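Side-chain contacts in lactate dehydrogenase (Eimeria maxima, PDB 6CT6), which probably catalyses the NADH-dependent, reversible reduction of pyruvate to lactate, and here holds NADH together with the substrate analogue oxamate: residues B[29-34]-B[253-258]; B[55-58]-B[63-66]; B[137-142]-B[279-284]. All coordinates share one frame; numbering follows the deposited sequence.

In the fold
The three contacts are spread over one subunit around its nine-stranded mixed sheet. Interactions 1 and 2 are neighbours, with centres about 14 Å apart on the same side of the chain's centre, touching where S29 OG lies 2.8 Å from S57 OG, a probable hydrogen bond. Along the chain, interaction 2 is nested within the loop closed by interaction 1, and its own turn joins helix 45-59 to strand 66-69. Interaction 3 lies about 23 Å from interaction 1 and about 34 Å from interaction 2, centre to centre. Its segments alternate with those of interaction 1, and both contacts join the NAD-binding family region to the C-terminal one, tying the two together at separate places.

Interaction 1: B[29-34]-B[253-258]; sequences SLKELG and MAESYL
The carboxylate of E255 is the flat group that meets the other segment, and K31 comes to it from one side. K31 CE approaches obliquely, out of the carboxylate plane and beyond its OE2 side, 3.4 Å from E255 OE2, while the ammonium is tilted out of the carboxylate plane, with K31 NZ 3.6 Å from E255 OE2. The salt bridge is therefore long, and K31 CE lies closer to the carboxylate than K31 NZ does. Bends at chi3 and chi4 (77° and 70°) curl the lysine chain across the extended glutamate, so that the two cross at about a right angle. At the foot of the carboxylate lies L33, whose CD1 is 4.0 Å from E255 CG. Helix 19-31 is the first helix of the Rossmann fold, running between strands 11-15 and 35-39, and E32 ends it in a Schellman motif. Its positive phi of 51° turns the chain out of the helix, after which L33 reaches toward helix 244-259 of the C-terminal family region. That helix packs on strand 80-83 of the same sheet through A254 and L258. L33 is buried and carries the apolar half of the contact: L33 CG lies 4.0 Å from L258 CD1, and L33 CD1 lies 4.1 Å from the same methyl, which thus sits against the leucine fork. The charged pair is at the more open end, where K31 is exposed and E255 partly so; E255 also touches K261. On a different side of helix 19-31, L30 packs on L27 of the second subunit.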
ATOM      1  N   SER B  29      -9.347   3.581  -1.523  1.00 25.18           N
ATOM      2  CA  SER B  29      -9.156   4.674  -2.471  1.00 26.30           C
ATOM      3  C   SER B  29      -9.060   4.149  -3.899  1.00 26.05           C
ATOM      4  O   SER B  29      -9.756   4.631  -4.801  1.00 26.02           O
ATOM      5  CB  SER B  29      -7.897   5.459  -2.098  1.00 25.32           C
ATOM      6  OG  SER B  29      -7.609   6.473  -3.044  1.00 26.54           O
ATOM      7  N   LEU B  30      -8.209   3.145  -4.119  1.00 23.69           N
ATOM      8  CA  LEU B  30      -7.974   2.633  -5.466  1.00 25.27           C
ATOM      9  C   LEU B  30      -9.211   1.941  -6.031  1.00 28.03           C
ATOM     10  O   LEU B  30      -9.497   2.057  -7.229  1.00 28.53           O
ATOM     11  CB  LEU B  30      -6.785   1.666  -5.452  1.00 23.24           C
ATOM     12  CG  LEU B  30      -5.406   2.236  -5.111  1.00 24.29           C
ATOM     13  CD1 LEU B  30      -4.417   1.103  -4.870  1.00 28.15           C
ATOM     14  CD2 LEU B  30      -4.896   3.154  -6.211  1.00 24.33           C
ATOM     15  N   LYS B  31      -9.948   1.211  -5.195  1.00 29.50           N
ATOM     16  CA  LYS B  31     -11.099   0.443  -5.649  1.00 27.82           C
ATOM     17  C   LYS B  31     -12.401   1.235  -5.631  1.00 24.95           C
ATOM     18  O   LYS B  31     -13.421   0.724  -6.107  1.00 26.39           O
ATOM     19  CB  LYS B  31     -11.274  -0.816  -4.786  1.00 31.32           C
ATOM     20  CG  LYS B  31     -10.150  -1.838  -4.912  1.00 27.94           C
ATOM     21  CD  LYS B  31     -10.301  -2.976  -3.901  1.00 33.14           C
ATOM     22  CE  LYS B  31     -11.371  -3.983  -4.309  1.00 37.89           C
ATOM     23  NZ  LYS B  31     -10.974  -4.791  -5.493  1.00 48.90           N
ATOM     24  N   GLU B  32     -12.392   2.463  -5.116  1.00 25.98           N
ATOM     25  CA  GLU B  32     -13.620   3.232  -4.905  1.00 28.26           C
ATOM     26  C   GLU B  32     -14.641   2.405  -4.134  1.00 31.68           C
ATOM     27  O   GLU B  32     -15.830   2.382  -4.459  1.00 29.86           O
ATOM     28  CB  GLU B  32     -14.214   3.710  -6.228  1.00 31.08           C
ATOM     29  CG  GLU B  32     -13.300   4.586  -7.049  1.00 31.57           C
ATOM     30  CD  GLU B  32     -13.935   5.003  -8.359  1.00 43.59           C
ATOM     31  OE1 GLU B  32     -15.094   5.471  -8.336  1.00 38.03           O
ATOM     32  OE2 GLU B  32     -13.283   4.847  -9.414  1.00 43.88           O
ATOM     33  N   LEU B  33     -14.166   1.706  -3.105  1.00 26.84           N
ATOM     34  CA  LEU B  33     -15.043   0.808  -2.368  1.00 26.23           C
ATOM     35  C   LEU B  33     -15.977   1.567  -1.439  1.00 28.34           C
ATOM     36  O   LEU B  33     -17.116   1.138  -1.223  1.00 29.76           O
ATOM     37  CB  LEU B  33     -14.207  -0.200  -1.580  1.00 28.72           C
ATOM     38  CG  LEU B  33     -14.993  -1.286  -0.852  1.00 29.50           C
ATOM     39  CD1 LEU B  33     -15.869  -2.074  -1.822  1.00 32.92           C
ATOM     40  CD2 LEU B  33     -14.035  -2.207  -0.130  1.00 34.41           C
ATOM     41  N   GLY B  34     -15.520   2.688  -0.901  1.00 28.33           N
ATOM     42  CA  GLY B  34     -16.324   3.496  -0.008  1.00 26.23           C
ATOM     43  C   GLY B  34     -15.441   4.498   0.697  1.00 23.16           C
ATOM     44  O   GLY B  34     -14.212   4.466   0.591  1.00 24.94           O
ATOM     45  N   MET B 253     -12.874  -9.637   1.815  1.00 22.26           N
ATOM     46  CA  MET B 253     -13.971 -10.103   2.658  1.00 25.17           C
ATOM     47  C   MET B 253     -14.995  -8.994   2.869  1.00 25.71           C
ATOM     48  O   MET B 253     -16.205  -9.216   2.747  1.00 24.96           O
ATOM     49  CB  MET B 253     -13.429 -10.596   4.000  1.00 27.97           C
ATOM     50  CG  MET B 253     -12.525 -11.819   3.899  1.00 29.88           C
ATOM     51  SD  MET B 253     -11.560 -12.122   5.403  1.00 27.70           S
ATOM     52  CE  MET B 253     -12.864 -12.410   6.598  1.00 29.18           C
ATOM     53  N   ALA B 254     -14.520  -7.783   3.172  1.00 26.03           N
ATOM     54  CA  ALA B 254     -15.422  -6.649   3.355  1.00 24.96           C
ATOM     55  C   ALA B 254     -16.189  -6.349   2.075  1.00 24.89           C
ATOM     56  O   ALA B 254     -17.372  -5.991   2.119  1.00 25.37           O
ATOM     57  CB  ALA B 254     -14.630  -5.422   3.799  1.00 26.13           C
ATOM     58  N   GLU B 255     -15.524  -6.472   0.925  1.00 24.04           N
ATOM     59  CA  GLU B 255     -16.190  -6.222  -0.350  1.00 27.79           C
ATOM     60  C   GLU B 255     -17.297  -7.238  -0.591  1.00 25.01           C
ATOM     61  O   GLU B 255     -18.363  -6.896  -1.114  1.00 25.98           O
ATOM     62  CB  GLU B 255     -15.166  -6.264  -1.483  1.00 26.82           C
ATOM     63  CG  GLU B 255     -15.731  -5.964  -2.855  1.00 34.17           C
ATOM     64  CD  GLU B 255     -14.702  -6.139  -3.951  1.00 34.97           C
ATOM     65  OE1 GLU B 255     -14.065  -7.214  -4.002  1.00 41.96           O
ATOM     66  OE2 GLU B 255     -14.522  -5.203  -4.753  1.00 39.06           O
ATOM     67  N   SER B 256     -17.056  -8.495  -0.218  1.00 26.34           N
ATOM     68  CA  SER B 256     -18.069  -9.528  -0.381  1.00 30.55           C
ATOM     69  C   SER B 256     -19.312  -9.209   0.440  1.00 26.51           C
ATOM     70  O   SER B 256     -20.439  -9.434  -0.014  1.00 28.02           O
ATOM     71  CB  SER B 256     -17.486 -10.888   0.011  1.00 26.71           C
ATOM     72  OG  SER B 256     -18.291 -11.954  -0.467  1.00 28.38           O
ATOM     73  N   TYR B 257     -19.128  -8.672   1.647  1.00 22.62           N
ATOM     74  CA  TYR B 257     -20.269  -8.246   2.453  1.00 24.82           C
ATOM     75  C   TYR B 257     -20.974  -7.051   1.823  1.00 27.59           C
ATOM     76  O   TYR B 257     -22.207  -7.025   1.721  1.00 29.62           O
ATOM     77  CB  TYR B 257     -19.819  -7.894   3.871  1.00 27.21           C
ATOM     78  CG  TYR B 257     -20.917  -7.237   4.676  1.00 26.36           C
ATOM     79  CD1 TYR B 257     -21.909  -7.997   5.278  1.00 28.33           C
ATOM     80  CD2 TYR B 257     -20.979  -5.858   4.808  1.00 24.28           C
ATOM     81  CE1 TYR B 257     -22.925  -7.405   6.000  1.00 29.30           C
ATOM     82  CE2 TYR B 257     -21.993  -5.255   5.529  1.00 30.87           C
ATOM     83  CZ  TYR B 257     -22.963  -6.037   6.122  1.00 27.73           C
ATOM     84  OH  TYR B 257     -23.974  -5.448   6.842  1.00 33.47           O
ATOM     85  N   LEU B 258     -20.203  -6.044   1.402  1.00 24.90           N
ATOM     86  CA  LEU B 258     -20.793  -4.793   0.934  1.00 22.88           C
ATOM     87  C   LEU B 258     -21.548  -4.966  -0.377  1.00 25.09           C
ATOM     88  O   LEU B 258     -22.536  -4.264  -0.618  1.00 28.99           O
ATOM     89  CB  LEU B 258     -19.703  -3.736   0.762  1.00 24.27           C
ATOM     90  CG  LEU B 258     -19.083  -3.164   2.040  1.00 23.95           C
ATOM     91  CD1 LEU B 258     -17.872  -2.306   1.698  1.00 24.55           C
ATOM     92  CD2 LEU B 258     -20.115  -2.360   2.811  1.00 26.05           C
TER

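Interaction 2: B[55-58]-B[63-66]; sequences HNSS and GITV
S57 and I64 meet through one hydroxyl, and the polar part of the contact centres on it. S57 OG lies 3.1 Å from I64 O, but its single proton has another acceptor within reach, so the hydrogen bond to this carbonyl is possible and not settled. The serine hydroxyl is also bonded to S29 OG at the end of helix 19-31, and more weakly to L53 O in its own helix. I64 O has a further partner in R166 of the second subunit, whose NH1 donates to it; a nearby guanidinium would be expected to draw electron density toward that carbonyl oxygen.

The van der Waals part is small and close. With S57 OG turned beside its backbone N (chi1 -74°), the hydroxyl reaches 3.5 Å from I64 CB and 4.0 Å from I64 CG2, while S57 CB is 3.5 Å from I64 O. Beyond CB the isoleucine chain leads away from helix 45-59, and its CD1 packs on E32.

The last turn of helix 45-59 meets the loop leading from it into strand 66-69, which lies parallel and next to strand 35-39: the return leg of a beta-alpha-beta crossover of the Rossmann fold, here placed against the second subunit.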
ATOM      1  N   HIS B  55      -5.195  12.837  -1.336  1.00 25.58           N
ATOM      2  CA  HIS B  55      -4.415  13.178  -2.520  1.00 23.26           C
ATOM      3  C   HIS B  55      -4.365  12.010  -3.496  1.00 27.51           C
ATOM      4  O   HIS B  55      -4.507  12.200  -4.710  1.00 25.02           O
ATOM      5  CB  HIS B  55      -3.000  13.589  -2.116  1.00 25.14           C
ATOM      6  CG  HIS B  55      -2.951  14.753  -1.174  1.00 26.75           C
ATOM      7  ND1 HIS B  55      -1.841  15.045  -0.411  1.00 26.46           N
ATOM      8  CD2 HIS B  55      -3.872  15.702  -0.877  1.00 26.77           C
ATOM      9  CE1 HIS B  55      -2.081  16.120   0.319  1.00 30.87           C
ATOM     10  NE2 HIS B  55      -3.306  16.540   0.055  1.00 24.62           N
ATOM     11  N   ASN B  56      -4.170  10.792  -2.985  1.00 28.02           N
ATOM     12  CA  ASN B  56      -4.090   9.626  -3.859  1.00 25.86           C
ATOM     13  C   ASN B  56      -5.361   9.472  -4.682  1.00 23.10           C
ATOM     14  O   ASN B  56      -5.304   9.223  -5.893  1.00 25.17           O
ATOM     15  CB  ASN B  56      -3.831   8.362  -3.039  1.00 24.34           C
ATOM     16  CG  ASN B  56      -3.669   7.134  -3.908  1.00 23.65           C
ATOM     17  OD1 ASN B  56      -2.614   6.924  -4.506  1.00 23.49           O
ATOM     18  ND2 ASN B  56      -4.719   6.321  -3.994  1.00 26.96           N
ATOM     19  N   SER B  57      -6.524   9.607  -4.040  1.00 23.77           N
ATOM     20  CA  SER B  57      -7.785   9.531  -4.770  1.00 27.61           C
ATOM     21  C   SER B  57      -7.772  10.471  -5.969  1.00 27.50           C
ATOM     22  O   SER B  57      -8.175  10.096  -7.077  1.00 24.29           O
ATOM     23  CB  SER B  57      -8.952   9.865  -3.838  1.00 27.07           C
ATOM     24  OG  SER B  57      -9.216   8.803  -2.933  1.00 31.91           O
ATOM     25  N   SER B  58      -7.294  11.699  -5.763  1.00 25.15           N
ATOM     26  CA  SER B  58      -7.204  12.662  -6.857  1.00 24.91           C
ATOM     27  C   SER B  58      -6.226  12.193  -7.928  1.00 25.03           C
ATOM     28  O   SER B  58      -6.472  12.379  -9.128  1.00 24.52           O
ATOM     29  CB  SER B  58      -6.797  14.030  -6.304  1.00 27.61           C
ATOM     30  OG  SER B  58      -6.678  14.993  -7.333  1.00 30.59           O
ATOM     31  N   GLY B  63     -13.159  10.724  -6.007  1.00 27.39           N
ATOM     32  CA  GLY B  63     -13.354  11.565  -4.843  1.00 33.85           C
ATOM     33  C   GLY B  63     -13.617  10.790  -3.570  1.00 27.73           C
ATOM     34  O   GLY B  63     -14.319  11.276  -2.678  1.00 28.84           O
ATOM     35  N   ILE B  64     -13.065   9.578  -3.474  1.00 26.10           N
ATOM     36  CA  ILE B  64     -13.104   8.848  -2.213  1.00 25.08           C
ATOM     37  C   ILE B  64     -12.454   9.705  -1.138  1.00 30.09           C
ATOM     38  O   ILE B  64     -11.384  10.287  -1.347  1.00 23.14           O
ATOM     39  CB  ILE B  64     -12.391   7.491  -2.354  1.00 28.06           C
ATOM     40  CG1 ILE B  64     -13.174   6.542  -3.272  1.00 28.42           C
ATOM     41  CG2 ILE B  64     -12.155   6.846  -0.984  1.00 26.29           C
ATOM     42  CD1 ILE B  64     -14.526   6.078  -2.731  1.00 28.04           C
ATOM     43  N   THR B  65     -13.101   9.794   0.020  1.00 27.23           N
ATOM     44  CA  THR B  65     -12.585  10.564   1.143  1.00 29.79           C
ATOM     45  C   THR B  65     -12.088   9.619   2.228  1.00 28.43           C
ATOM     46  O   THR B  65     -12.819   8.722   2.660  1.00 26.19           O
ATOM     47  CB  THR B  65     -13.655  11.499   1.713  1.00 29.54           C
ATOM     48  OG1 THR B  65     -14.135  12.370   0.679  1.00 32.90           O
ATOM     49  CG2 THR B  65     -13.079  12.349   2.843  1.00 31.12           C
ATOM     50  N   VAL B  66     -10.845   9.821   2.659  1.00 27.16           N
ATOM     51  CA  VAL B  66     -10.290   9.145   3.826  1.00 28.50           C
ATOM     52  C   VAL B  66     -10.150  10.178   4.935  1.00 30.77           C
ATOM     53  O   VAL B  66      -9.551  11.240   4.727  1.00 28.82           O
ATOM     54  CB  VAL B  66      -8.936   8.480   3.517  1.00 28.74           C
ATOM     55  CG1 VAL B  66      -8.407   7.742   4.744  1.00 26.33           C
ATOM     56  CG2 VAL B  66      -9.061   7.520   2.343  1.00 30.54           C
TER

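Interaction 3: B[137-142]-B[279-284]; sequences MVAAVQ and NHYLGV
V138 and A139 grip the ring of Y281, and this is the tight part of the contact. V138 CG1 rests over one ring face in a CH-pi contact, 3.9 Å from the centroid of the Y281 ring and 24° off its normal. It is shifted toward the rim, so its nearest ring atom is Y281 CG, at 3.6 Å. This methyl occupies the position between the backbone N and the carbonyl carbon (chi1 59°), from which it is directed at the tyrosine, while CG2 of the same valine reaches Y281 CE1 at 4.0 Å. A139 CB comes obliquely from the same side, over the CD2-CE2 rim, 3.5 Å from Y281 CE2. At the phenol end the fit is still close, with Q142 CG only 3.2 Å from Y281 OH, but the polar link there is indirect and passes through a water. The water lies at the ring edge, in plane, 2.9 Å from Y281 OH, and also lies near Q142 OE1, at a distance too short to be trusted in detail. The other end of the Q142 amide is engaged by V147 O, which should fix how the group is turned. A139, over the ring's rim, is partly exposed, in contrast to the buried V138 and Q142.

The axes of 137-142 and 281-284 run at 124° to each other and approach to 9.5 Å. The Y281 side chain spans from the strand to the helix, meeting Y270 of strand 263-272 edge-to-face, while H280 packs on helix 303-328 and M137 and V141 lean on helix 104-121.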
ATOM      1  N   MET B 137      -8.810 -13.272  19.896  1.00 32.05           N
ATOM      2  CA  MET B 137      -9.085 -11.838  19.885  1.00 31.65           C
ATOM      3  C   MET B 137     -10.453 -11.544  19.277  1.00 30.36           C
ATOM      4  O   MET B 137     -11.162 -10.642  19.743  1.00 30.59           O
ATOM      5  CB  MET B 137      -7.986 -11.088  19.128  1.00 32.58           C
ATOM      6  CG  MET B 137      -6.636 -11.079  19.839  1.00 33.36           C
ATOM      7  SD  MET B 137      -6.697 -10.281  21.463  1.00 36.12           S
ATOM      8  CE  MET B 137      -5.085 -10.674  22.131  1.00 43.04           C
ATOM      9  N   VAL B 138     -10.848 -12.291  18.240  1.00 28.44           N
ATOM     10  CA  VAL B 138     -12.160 -12.068  17.638  1.00 30.00           C
ATOM     11  C   VAL B 138     -13.260 -12.337  18.657  1.00 29.49           C
ATOM     12  O   VAL B 138     -14.265 -11.618  18.714  1.00 29.98           O
ATOM     13  CB  VAL B 138     -12.330 -12.922  16.362  1.00 30.70           C
ATOM     14  CG1 VAL B 138     -12.186 -14.414  16.654  1.00 34.96           C
ATOM     15  CG2 VAL B 138     -13.681 -12.640  15.703  1.00 34.99           C
ATOM     16  N   ALA B 139     -13.081 -13.362  19.493  1.00 32.84           N
ATOM     17  CA  ALA B 139     -14.069 -13.646  20.530  1.00 37.38           C
ATOM     18  C   ALA B 139     -14.141 -12.515  21.548  1.00 32.89           C
ATOM     19  O   ALA B 139     -15.233 -12.128  21.981  1.00 35.13           O
ATOM     20  CB  ALA B 139     -13.741 -14.969  21.222  1.00 36.74           C
ATOM     21  N   ALA B 140     -12.988 -11.973  21.947  1.00 34.53           N
ATOM     22  CA  ALA B 140     -12.978 -10.869  22.902  1.00 33.21           C
ATOM     23  C   ALA B 140     -13.775  -9.680  22.376  1.00 36.51           C
ATOM     24  O   ALA B 140     -14.551  -9.065  23.118  1.00 33.48           O
ATOM     25  CB  ALA B 140     -11.540 -10.457  23.208  1.00 32.76           C
ATOM     26  N   VAL B 141     -13.597  -9.341  21.099  1.00 31.18           N
ATOM     27  CA  VAL B 141     -14.376  -8.260  20.496  1.00 31.64           C
ATOM     28  C   VAL B 141     -15.862  -8.589  20.548  1.00 31.00           C
ATOM     29  O   VAL B 141     -16.683  -7.766  20.972  1.00 32.58           O
ATOM     30  CB  VAL B 141     -13.908  -8.005  19.051  1.00 30.54           C
ATOM     31  CG1 VAL B 141     -14.768  -6.932  18.387  1.00 31.48           C
ATOM     32  CG2 VAL B 141     -12.442  -7.598  19.028  1.00 30.05           C
ATOM     33  N   GLN B 142     -16.232  -9.794  20.112  1.00 33.23           N
ATOM     34  CA  GLN B 142     -17.643 -10.166  20.052  1.00 33.28           C
ATOM     35  C   GLN B 142     -18.315  -9.995  21.407  1.00 36.61           C
ATOM     36  O   GLN B 142     -19.386  -9.387  21.513  1.00 33.58           O
ATOM     37  CB  GLN B 142     -17.783 -11.612  19.565  1.00 33.74           C
ATOM     38  CG  GLN B 142     -19.218 -12.032  19.241  1.00 39.52           C
ATOM     39  CD  GLN B 142     -20.071 -12.243  20.479  1.00 40.48           C
ATOM     40  OE1 GLN B 142     -19.630 -12.845  21.457  1.00 38.56           O
ATOM     41  NE2 GLN B 142     -21.295 -11.729  20.447  1.00 39.98           N
ATOM     42  N   ASN B 279     -18.534 -23.556  21.044  1.00 46.62           N
ATOM     43  CA  ASN B 279     -18.660 -22.179  21.525  1.00 55.49           C
ATOM     44  C   ASN B 279     -17.332 -21.420  21.457  1.00 49.98           C
ATOM     45  O   ASN B 279     -16.945 -20.724  22.398  1.00 47.16           O
ATOM     46  CB  ASN B 279     -19.228 -22.151  22.948  1.00 60.11           C
ATOM     47  CG  ASN B 279     -19.379 -20.741  23.497  1.00 79.42           C
ATOM     48  OD1 ASN B 279     -19.832 -19.833  22.801  1.00 84.62           O
ATOM     49  ND2 ASN B 279     -18.979 -20.550  24.749  1.00 73.25           N
ATOM     50  N   HIS B 280     -16.624 -21.537  20.338  1.00 42.94           N
ATOM     51  CA  HIS B 280     -15.496 -20.648  20.089  1.00 42.16           C
ATOM     52  C   HIS B 280     -15.220 -20.615  18.590  1.00 41.74           C
ATOM     53  O   HIS B 280     -15.961 -21.192  17.788  1.00 37.08           O
ATOM     54  CB  HIS B 280     -14.265 -21.052  20.914  1.00 43.87           C
ATOM     55  CG  HIS B 280     -13.620 -22.337  20.494  1.00 42.98           C
ATOM     56  ND1 HIS B 280     -12.761 -22.426  19.419  1.00 40.92           N
ATOM     57  CD2 HIS B 280     -13.662 -23.575  21.042  1.00 43.19           C
ATOM     58  CE1 HIS B 280     -12.323 -23.667  19.307  1.00 42.06           C
ATOM     59  NE2 HIS B 280     -12.856 -24.386  20.280  1.00 43.22           N
ATOM     60  N   TYR B 281     -14.160 -19.905  18.219  1.00 36.02           N
ATOM     61  CA  TYR B 281     -13.879 -19.579  16.829  1.00 37.57           C
ATOM     62  C   TYR B 281     -12.794 -20.485  16.259  1.00 35.50           C
ATOM     63  O   TYR B 281     -11.919 -20.974  16.978  1.00 35.53           O
ATOM     64  CB  TYR B 281     -13.458 -18.113  16.701  1.00 33.55           C
ATOM     65  CG  TYR B 281     -14.559 -17.144  17.063  1.00 34.39           C
ATOM     66  CD1 TYR B 281     -15.258 -16.458  16.080  1.00 31.98           C
ATOM     67  CD2 TYR B 281     -14.912 -16.928  18.386  1.00 34.53           C
ATOM     68  CE1 TYR B 281     -16.270 -15.577  16.406  1.00 33.20           C
ATOM     69  CE2 TYR B 281     -15.923 -16.051  18.724  1.00 37.83           C
ATOM     70  CZ  TYR B 281     -16.600 -15.378  17.730  1.00 33.15           C
ATOM     71  OH  TYR B 281     -17.611 -14.505  18.061  1.00 37.40           O
ATOM     72  N   LEU B 282     -12.866 -20.700  14.946  1.00 35.15           N
ATOM     73  CA  LEU B 282     -11.898 -21.527  14.241  1.00 33.30           C
ATOM     74  C   LEU B 282     -11.953 -21.179  12.760  1.00 32.06           C
ATOM     75  O   LEU B 282     -13.011 -20.834  12.230  1.00 32.21           O
ATOM     76  CB  LEU B 282     -12.175 -23.021  14.454  1.00 34.95           C
ATOM     77  CG  LEU B 282     -11.079 -24.003  14.039  1.00 34.80           C
ATOM     78  CD1 LEU B 282      -9.901 -23.943  15.005  1.00 39.63           C
ATOM     79  CD2 LEU B 282     -11.626 -25.420  13.952  1.00 38.87           C
ATOM     80  N   GLY B 283     -10.802 -21.276  12.102  1.00 34.07           N
ATOM     81  CA  GLY B 283     -10.720 -21.016  10.677  1.00 32.23           C
ATOM     82  C   GLY B 283     -11.384 -22.090   9.843  1.00 35.08           C
ATOM     83  O   GLY B 283     -10.863 -23.203   9.731  1.00 34.34           O
ATOM     84  N   VAL B 284     -12.537 -21.776   9.252  1.00 30.72           N
ATOM     85  CA  VAL B 284     -13.281 -22.736   8.443  1.00 34.26           C
ATOM     86  C   VAL B 284     -13.821 -22.037   7.200  1.00 32.38           C
ATOM     87  O   VAL B 284     -13.988 -20.812   7.180  1.00 30.27           O
ATOM     88  CB  VAL B 284     -14.442 -23.378   9.231  1.00 31.63           C
ATOM     89  CG1 VAL B 284     -13.908 -24.140  10.433  1.00 35.08           C
ATOM     90  CG2 VAL B 284     -15.443 -22.317   9.677  1.00 30.50           C
TER
HETATM   91  O   HOH W   1     -18.005 -14.719  20.903  1.00 47.26           O